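Local coordinates for alpha-galactosidase (Umbelopsis vinacea, PDB 3A5V), which releases terminal alpha-linked galactose by hydrolysis, as a tetrameric, N-glycosylated glycoside hydrolase of family 27, at residues 5-13 against 291-299; 306-314 against 326-337. All coordinates share one frame; numbering follows the deposited sequence.

Contact 1 (5-13 against 291-299); sequences LAITPQMGW and IAVNQDSSF
Gln295, the first residue past helix 288-294, meets Thr8 and Pro9 with its carboxamide, which carries the polar part of this contact. Its NE2 gives one hydrogen to Pro9 O (2.9 Å), on a lone pair in the carbonyl plane and nearly straight at 164°, and the other to Asn294 OD1 (2.8 Å). Both acceptors lie close to the amide plane, which fixes the group's rotation and leaves OE1 to take the hydroxyl of Thr8 (OG1 to OE1 2.6 Å), a donor that sits above the carbonyl plane. Bent at chi2 (-66°), the chain crosses Thr8 at about a right angle and runs past Pro9.

Van der Waals contacts flank this network. Met11 lays SD beside the amide, 3.7 Å from Gln295 NE2, and its CE reaches Ile291 CG2 (3.7 Å). Pro9 packs its ring on the side chain and carbonyl of Asn294. Farther out, Ile7 O stands over one face of the Phe299 ring, 3.1 Å from CE1, Ile7 CG2 touches Phe299 CZ (3.8 Å), and Thr8 CG2 meets the ring at its edge.

Met11 opens the first strand of the (beta/alpha)8 barrel, next to strand 268-270; Asn294 also holds Ser266 O and Ala262 O, and Trp236 of strand 236-238 touches Pro9 and Phe299.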
loop_
_atom_site.group_PDB
_atom_site.type_symbol
_atom_site.label_atom_id
_atom_site.label_comp_id
_atom_site.label_asym_id
_atom_site.label_seq_id
_atom_site.Cartn_x
_atom_site.Cartn_y
_atom_site.Cartn_z
ATOM N N LEU A 5 27.003 9.510 20.278
ATOM C CA LEU A 5 26.407 10.814 20.001
ATOM C C LEU A 5 24.891 10.790 20.170
ATOM O O LEU A 5 24.284 9.712 20.167
ATOM C CB LEU A 5 26.780 11.295 18.585
ATOM C CG LEU A 5 28.294 11.417 18.288
ATOM C CD1 LEU A 5 28.561 11.755 16.821
ATOM C CD2 LEU A 5 28.973 12.445 19.184
ATOM N N ALA A 6 24.291 11.973 20.314
ATOM C CA ALA A 6 22.828 12.085 20.523
ATOM C C ALA A 6 22.315 11.162 21.639
ATOM O O ALA A 6 21.249 10.522 21.512
ATOM C CB ALA A 6 22.048 11.862 19.196
ATOM N N ILE A 7 23.062 11.111 22.750
ATOM C CA ILE A 7 22.643 10.316 23.919
ATOM C C ILE A 7 21.290 10.852 24.415
ATOM O O ILE A 7 20.418 10.092 24.849
ATOM C CB ILE A 7 23.698 10.394 25.060
ATOM C CG1 ILE A 7 25.086 9.948 24.580
ATOM C CG2 ILE A 7 23.250 9.609 26.291
ATOM C CD1 ILE A 7 25.129 8.568 24.012
ATOM N N THR A 8 21.157 12.174 24.357
ATOM C CA THR A 8 19.883 12.877 24.446
ATOM C C THR A 8 19.674 13.492 23.047
ATOM O O THR A 8 20.633 13.553 22.249
ATOM C CB THR A 8 19.935 14.018 25.483
ATOM O OG1 THR A 8 21.008 14.906 25.149
ATOM C CG2 THR A 8 20.136 13.476 26.906
ATOM N N PRO A 9 18.437 13.927 22.725
ATOM C CA PRO A 9 18.244 14.557 21.420
ATOM C C PRO A 9 19.168 15.767 21.196
ATOM O O PRO A 9 19.396 16.551 22.128
ATOM C CB PRO A 9 16.767 15.004 21.448
ATOM C CG PRO A 9 16.101 14.027 22.430
ATOM C CD PRO A 9 17.182 13.805 23.489
ATOM N N GLN A 10 19.688 15.917 19.976
ATOM C CA GLN A 10 20.535 17.085 19.651
ATOM C C GLN A 10 19.741 18.405 19.695
ATOM O O GLN A 10 18.534 18.424 19.470
ATOM C CB GLN A 10 21.229 16.922 18.287
ATOM C CG GLN A 10 20.277 16.885 17.049
ATOM C CD GLN A 10 19.825 15.472 16.629
ATOM O OE1 GLN A 10 19.663 14.568 17.458
ATOM N NE2 GLN A 10 19.598 15.294 15.328
ATOM N N MET A 11 20.436 19.499 20.004
ATOM C CA MET A 11 19.839 20.823 20.012
ATOM C C MET A 11 20.758 21.751 19.227
ATOM O O MET A 11 21.980 21.589 19.246
ATOM C CB MET A 11 19.661 21.335 21.447
ATOM C CG MET A 11 18.796 20.441 22.354
ATOM S SD MET A 11 18.771 20.983 24.086
ATOM C CE MET A 11 18.120 22.671 23.931
ATOM N N GLY A 12 20.180 22.730 18.545
ATOM C CA GLY A 12 20.992 23.588 17.692
ATOM C C GLY A 12 20.159 24.565 16.893
ATOM O O GLY A 12 19.031 24.914 17.282
ATOM N N TRP A 13 20.726 24.996 15.777
ATOM C CA TRP A 13 20.135 26.011 14.902
ATOM C C TRP A 13 20.619 25.750 13.467
ATOM O O TRP A 13 21.757 25.300 13.256
ATOM C CB TRP A 13 20.549 27.408 15.391
ATOM C CG TRP A 13 20.122 28.534 14.462
ATOM C CD1 TRP A 13 18.938 29.203 14.465
ATOM C CD2 TRP A 13 20.905 29.090 13.407
ATOM N NE1 TRP A 13 18.931 30.171 13.470
ATOM C CE2 TRP A 13 20.132 30.114 12.805
ATOM C CE3 TRP A 13 22.196 28.811 12.900
ATOM C CZ2 TRP A 13 20.603 30.869 11.715
ATOM C CZ3 TRP A 13 22.671 29.571 11.835
ATOM C CH2 TRP A 13 21.864 30.588 11.242
ATOM N N ILE A 291 13.307 22.337 28.521
ATOM C CA ILE A 291 14.483 21.698 27.922
ATOM C C ILE A 291 14.869 20.430 28.698
ATOM O O ILE A 291 15.174 19.408 28.097
ATOM C CB ILE A 291 15.683 22.687 27.808
ATOM C CG1 ILE A 291 15.339 23.825 26.826
ATOM C CG2 ILE A 291 17.001 21.944 27.408
ATOM C CD1 ILE A 291 16.265 25.040 26.939
ATOM N N ALA A 292 14.814 20.497 30.032
ATOM C CA ALA A 292 15.114 19.328 30.867
ATOM C C ALA A 292 14.194 18.128 30.602
ATOM O O ALA A 292 14.569 16.982 30.856
ATOM C CB ALA A 292 15.071 19.724 32.355
ATOM N N VAL A 293 12.977 18.383 30.114
ATOM C CA VAL A 293 12.099 17.263 29.721
ATOM C C VAL A 293 12.656 16.566 28.473
ATOM O O VAL A 293 12.750 15.337 28.429
ATOM C CB VAL A 293 10.626 17.735 29.470
ATOM C CG1 VAL A 293 9.806 16.631 28.749
ATOM C CG2 VAL A 293 9.970 18.146 30.790
ATOM N N ASN A 294 13.021 17.361 27.464
ATOM C CA ASN A 294 13.608 16.838 26.223
ATOM C C ASN A 294 14.916 16.091 26.501
ATOM O O ASN A 294 15.194 15.039 25.913
ATOM C CB ASN A 294 13.828 17.996 25.217
ATOM C CG ASN A 294 14.425 17.522 23.872
ATOM O OD1 ASN A 294 15.616 17.689 23.621
ATOM N ND2 ASN A 294 13.584 16.943 23.005
ATOM N N GLN A 295 15.684 16.619 27.451
ATOM C CA GLN A 295 17.023 16.106 27.760
ATOM C C GLN A 295 17.005 15.103 28.917
ATOM O O GLN A 295 18.061 14.717 29.428
ATOM C CB GLN A 295 17.950 17.291 28.087
ATOM C CG GLN A 295 18.131 18.231 26.884
ATOM C CD GLN A 295 18.878 17.563 25.734
ATOM O OE1 GLN A 295 20.052 17.208 25.876
ATOM N NE2 GLN A 295 18.194 17.368 24.589
ATOM N N ASP A 296 15.809 14.681 29.320
ATOM C CA ASP A 296 15.658 13.761 30.463
ATOM C C ASP A 296 16.422 12.434 30.331
ATOM O O ASP A 296 16.393 11.784 29.279
ATOM C CB ASP A 296 14.174 13.472 30.736
ATOM C CG ASP A 296 13.981 12.543 31.914
ATOM O OD1 ASP A 296 14.070 13.015 33.066
ATOM O OD2 ASP A 296 13.774 11.332 31.684
ATOM N N SER A 297 17.059 12.012 31.426
ATOM C CA SER A 297 17.901 10.801 31.434
ATOM C C SER A 297 17.186 9.467 31.197
ATOM O O SER A 297 17.839 8.464 30.886
ATOM C CB SER A 297 18.732 10.739 32.731
ATOM O OG SER A 297 17.869 10.602 33.843
ATOM N N SER A 298 15.861 9.431 31.334
ATOM C CA SER A 298 15.113 8.221 30.982
ATOM C C SER A 298 14.908 8.052 29.478
ATOM O O SER A 298 14.481 6.986 29.042
ATOM C CB SER A 298 13.765 8.160 31.716
ATOM O OG SER A 298 14.000 8.095 33.111
ATOM N N PHE A 299 15.183 9.102 28.684
ATOM C CA PHE A 299 15.192 8.976 27.202
ATOM C C PHE A 299 13.895 8.443 26.579
ATOM O O PHE A 299 13.945 7.803 25.525
ATOM C CB PHE A 299 16.322 8.034 26.757
ATOM C CG PHE A 299 17.651 8.424 27.275
ATOM C CD1 PHE A 299 18.063 9.727 27.220
ATOM C CD2 PHE A 299 18.478 7.502 27.828
ATOM C CE1 PHE A 299 19.249 10.069 27.708
ATOM C CE2 PHE A 299 19.650 7.866 28.294
ATOM C CZ PHE A 299 20.034 9.146 28.230
HETATM O O HOH W 1 21.766 17.867 23.214
#

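Contact 2 (306-314 against 326-337); sequences WVKGDQQLF and ILLNAGDSAAKM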
loop_
_atom_site.group_PDB
_atom_site.type_symbol
_atom_site.label_atom_id
_atom_site.label_comp_id
_atom_site.label_asym_id
_atom_site.label_seq_id
_atom_site.Cartn_x
_atom_site.Cartn_y
_atom_site.Cartn_z
ATOM N N TRP A 306 -4.988 9.453 25.100
ATOM C CA TRP A 306 -6.275 9.505 24.406
ATOM C C TRP A 306 -6.440 10.721 23.521
ATOM O O TRP A 306 -5.693 11.711 23.631
ATOM C CB TRP A 306 -7.482 9.389 25.368
ATOM C CG TRP A 306 -7.534 10.291 26.608
ATOM C CD1 TRP A 306 -7.455 9.866 27.904
ATOM C CD2 TRP A 306 -7.775 11.720 26.673
ATOM N NE1 TRP A 306 -7.615 10.925 28.768
ATOM C CE2 TRP A 306 -7.787 12.076 28.041
ATOM C CE3 TRP A 306 -7.951 12.732 25.711
ATOM C CZ2 TRP A 306 -7.991 13.400 28.479
ATOM C CZ3 TRP A 306 -8.148 14.051 26.141
ATOM C CH2 TRP A 306 -8.159 14.372 27.521
ATOM N N VAL A 307 -7.412 10.607 22.618
ATOM C CA VAL A 307 -7.943 11.731 21.849
ATOM C C VAL A 307 -9.448 11.781 22.145
ATOM O O VAL A 307 -10.138 10.762 22.020
ATOM C CB VAL A 307 -7.741 11.555 20.311
ATOM C CG1 VAL A 307 -8.383 12.735 19.529
ATOM C CG2 VAL A 307 -6.280 11.486 19.960
ATOM N N LYS A 308 -9.946 12.945 22.555
ATOM C CA LYS A 308 -11.378 13.120 22.827
ATOM C C LYS A 308 -11.816 14.383 22.101
ATOM O O LYS A 308 -11.552 15.490 22.559
ATOM C CB LYS A 308 -11.658 13.243 24.330
ATOM C CG LYS A 308 -11.363 11.972 25.144
ATOM C CD LYS A 308 -11.493 12.237 26.660
ATOM C CE LYS A 308 -11.199 10.967 27.489
ATOM N NZ LYS A 308 -11.389 11.260 28.956
ATOM N N GLY A 309 -12.445 14.199 20.941
ATOM C CA GLY A 309 -12.747 15.326 20.036
ATOM C C GLY A 309 -11.438 15.991 19.667
ATOM O O GLY A 309 -10.518 15.318 19.196
ATOM N N ASP A 310 -11.333 17.292 19.943
ATOM C CA ASP A 310 -10.124 18.068 19.659
ATOM C C ASP A 310 -9.115 18.086 20.824
ATOM O O ASP A 310 -8.096 18.788 20.769
ATOM C CB ASP A 310 -10.528 19.525 19.398
ATOM C CG ASP A 310 -11.103 19.741 18.017
ATOM O OD1 ASP A 310 -10.687 19.032 17.075
ATOM O OD2 ASP A 310 -11.966 20.638 17.880
ATOM N N GLN A 311 -9.405 17.335 21.879
ATOM C CA GLN A 311 -8.506 17.275 23.041
ATOM C C GLN A 311 -7.630 16.030 23.021
ATOM O O GLN A 311 -8.073 14.954 22.570
ATOM C CB GLN A 311 -9.323 17.312 24.324
ATOM C CG GLN A 311 -10.093 18.624 24.484
ATOM C CD GLN A 311 -10.829 18.698 25.799
ATOM O OE1 GLN A 311 -10.613 17.872 26.691
ATOM N NE2 GLN A 311 -11.712 19.685 25.931
ATOM N N GLN A 312 -6.385 16.180 23.491
ATOM C CA GLN A 312 -5.425 15.066 23.565
ATOM C C GLN A 312 -4.699 15.086 24.910
ATOM O O GLN A 312 -4.442 16.162 25.461
ATOM C CB GLN A 312 -4.409 15.132 22.416
ATOM C CG GLN A 312 -5.088 15.314 21.037
ATOM C CD GLN A 312 -4.126 15.229 19.866
ATOM O OE1 GLN A 312 -2.966 14.820 20.006
ATOM N NE2 GLN A 312 -4.619 15.601 18.691
ATOM N N LEU A 313 -4.404 13.896 25.432
ATOM C CA LEU A 313 -3.617 13.743 26.666
ATOM C C LEU A 313 -2.319 12.993 26.341
ATOM O O LEU A 313 -2.363 11.942 25.689
ATOM C CB LEU A 313 -4.401 12.934 27.719
ATOM C CG LEU A 313 -3.640 12.546 29.005
ATOM C CD1 LEU A 313 -3.269 13.800 29.792
ATOM C CD2 LEU A 313 -4.432 11.562 29.881
ATOM N N PHE A 314 -1.188 13.529 26.801
ATOM C CA PHE A 314 0.101 12.841 26.706
ATOM C C PHE A 314 0.648 12.579 28.109
ATOM O O PHE A 314 0.448 13.390 29.034
ATOM C CB PHE A 314 1.131 13.676 25.930
ATOM C CG PHE A 314 0.799 13.871 24.464
ATOM C CD1 PHE A 314 -0.174 14.796 24.064
ATOM C CD2 PHE A 314 1.489 13.151 23.486
ATOM C CE1 PHE A 314 -0.471 14.983 22.696
ATOM C CE2 PHE A 314 1.208 13.329 22.129
ATOM C CZ PHE A 314 0.222 14.252 21.734
ATOM N N ILE A 326 0.886 16.176 29.583
ATOM C CA ILE A 326 0.484 17.304 28.734
ATOM C C ILE A 326 -0.992 17.238 28.366
ATOM O O ILE A 326 -1.459 16.241 27.787
ATOM C CB ILE A 326 1.310 17.370 27.416
ATOM C CG1 ILE A 326 2.813 17.372 27.727
ATOM C CG2 ILE A 326 0.916 18.606 26.592
ATOM C CD1 ILE A 326 3.653 16.729 26.677
ATOM N N LEU A 327 -1.714 18.315 28.678
ATOM C CA LEU A 327 -3.085 18.499 28.195
ATOM C C LEU A 327 -3.011 19.359 26.949
ATOM O O LEU A 327 -2.482 20.467 26.989
ATOM C CB LEU A 327 -3.951 19.203 29.257
ATOM C CG LEU A 327 -3.964 18.534 30.635
ATOM C CD1 LEU A 327 -4.515 19.520 31.671
ATOM C CD2 LEU A 327 -4.777 17.254 30.581
ATOM N N LEU A 328 -3.528 18.849 25.841
ATOM C CA LEU A 328 -3.450 19.596 24.584
ATOM C C LEU A 328 -4.857 19.831 24.054
ATOM O O LEU A 328 -5.643 18.886 23.868
ATOM C CB LEU A 328 -2.589 18.852 23.549
ATOM C CG LEU A 328 -2.347 19.477 22.165
ATOM C CD1 LEU A 328 -1.059 18.885 21.594
ATOM C CD2 LEU A 328 -3.505 19.184 21.221
ATOM N N ASN A 329 -5.136 21.096 23.786
ATOM C CA ASN A 329 -6.430 21.549 23.319
ATOM C C ASN A 329 -6.297 22.053 21.879
ATOM O O ASN A 329 -5.913 23.198 21.652
ATOM C CB ASN A 329 -6.965 22.659 24.232
ATOM C CG ASN A 329 -8.305 23.238 23.733
ATOM O OD1 ASN A 329 -8.972 22.642 22.889
ATOM N ND2 ASN A 329 -8.668 24.412 24.233
ATOM N N ALA A 330 -6.611 21.192 20.918
ATOM C CA ALA A 330 -6.541 21.571 19.505
ATOM C C ALA A 330 -7.777 22.327 19.009
ATOM O O ALA A 330 -7.850 22.672 17.816
ATOM C CB ALA A 330 -6.280 20.337 18.621
ATOM N N GLY A 331 -8.737 22.565 19.911
ATOM C CA GLY A 331 -9.955 23.311 19.594
ATOM C C GLY A 331 -9.723 24.808 19.502
ATOM O O GLY A 331 -8.712 25.313 19.998
ATOM N N ASP A 332 -10.664 25.504 18.861
ATOM C CA ASP A 332 -10.569 26.948 18.605
ATOM C C ASP A 332 -10.890 27.848 19.791
ATOM O O ASP A 332 -10.756 29.059 19.691
ATOM C CB ASP A 332 -11.470 27.333 17.418
ATOM C CG ASP A 332 -10.935 26.824 16.097
ATOM O OD1 ASP A 332 -9.712 26.558 16.003
ATOM O OD2 ASP A 332 -11.737 26.684 15.150
ATOM N N SER A 333 -11.328 27.256 20.901
ATOM C CA SER A 333 -11.648 27.994 22.123
ATOM C C SER A 333 -10.974 27.332 23.325
ATOM O O SER A 333 -10.821 26.109 23.346
ATOM C CB SER A 333 -13.159 27.990 22.367
ATOM O OG SER A 333 -13.824 28.863 21.455
ATOM N N ALA A 334 -10.621 28.143 24.325
ATOM C CA ALA A 334 -10.091 27.657 25.601
ATOM C C ALA A 334 -11.046 26.636 26.223
ATOM O O ALA A 334 -12.257 26.729 26.035
ATOM C CB ALA A 334 -9.862 28.828 26.565
ATOM N N ALA A 335 -10.506 25.653 26.929
ATOM C CA ALA A 335 -11.335 24.628 27.555
ATOM C C ALA A 335 -10.714 24.133 28.850
ATOM O O ALA A 335 -9.486 24.151 29.006
ATOM C CB ALA A 335 -11.555 23.446 26.594
ATOM N N LYS A 336 -11.566 23.698 29.775
ATOM C CA LYS A 336 -11.105 23.016 30.970
ATOM C C LYS A 336 -10.884 21.545 30.633
ATOM O O LYS A 336 -11.824 20.854 30.196
ATOM C CB LYS A 336 -12.113 23.210 32.128
ATOM C CG LYS A 336 -12.049 24.619 32.717
ATOM C CD LYS A 336 -12.791 24.747 34.037
ATOM C CE LYS A 336 -13.069 26.220 34.349
ATOM N NZ LYS A 336 -11.830 26.923 34.733
ATOM N N MET A 337 -9.657 21.062 30.801
ATOM C CA MET A 337 -9.350 19.661 30.500
ATOM C C MET A 337 -8.979 18.888 31.765
ATOM O O MET A 337 -8.361 19.453 32.667
ATOM C CB MET A 337 -8.198 19.558 29.476
ATOM C CG MET A 337 -8.500 20.209 28.113
ATOM S SD MET A 337 -7.157 19.933 26.913
ATOM C CE MET A 337 -6.929 18.128 27.013
HETATM O O HOH W 2 -13.667 20.387 28.310
#
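Phe314 and Ile326 face each other at the close-packed end of this antiparallel hairpin, CB to CB 4.0 Å, with two backbone hydrogen bonds between them. Leu328 runs alongside on the same face, its CD1 4.1 Å from Phe314 CE1, and a second hydrogen-bonded pair joins it to Gln312. Helices 251-263 and 217-227 cover this face: Ile260 touches both Phe314 and Leu328. Gln312 stretches out beside Leu328, but its side-chain OE1 is hydrogen-bonded to Arg304.

On the other face Leu313 CD1 touches Leu327 CD2 at 3.9 Å. The Trp306 ring is sandwiched between Leu313 CB and Lys308 CE, each over its centre. The hairpin 311-318/322-329 belongs to the C-terminal antiparallel beta-sandwich domain; strand 335-340, from the partner sheet, brings Met337 against it. With chi3 bent to 51°, the Met337 methyl turns in to Gln312 O (CE to O 3.5 Å) and also meets Trp306 CH2.

Toward solvent the packing thins. Gln311 slides past Met337 in the opposite direction, Gln311 OE1 3.5 Å from Met337 CG, and its NE2 reaches a water (3.2 Å) that donates to Lys336 O. Replaced by an alanine, this side chain would probably no longer cover one flank of Met337, and the water would lose its link to strand 311-314. Beyond it, Asp310 follows Gly309 in a type II' turn, and its O takes Ala330 N in a more bent bond (146°) than those of the strands. The next residue, Gly331, gives its N to Asn329 OD1 in an Asx turn, while Asn329 ND2 ties down Ser333 O (2.9 Å) across the exposed loop.

How the contacts relate
The two contacts follow one another along the chain; their centres lie about 26 Å apart and their nearest atoms about 6 Å. Contact 1 is the more central, about 10 Å from the centre of the chain against about 23 Å for contact 2, and is buried to partly exposed, whereas contact 2 also has exposed residues at its turn. In the barrel, contact 1 joins segments far apart in the sequence, a loop entering the first strand and a helix end, and its hydrogen bonds across the segments all run through one side-chain amide. Contact 2 is local, a hairpin and the following strand, and rests chiefly on backbone bonds with apolar side chains on both faces. Helix 251-263 touches both, with Ala263 against Ile326.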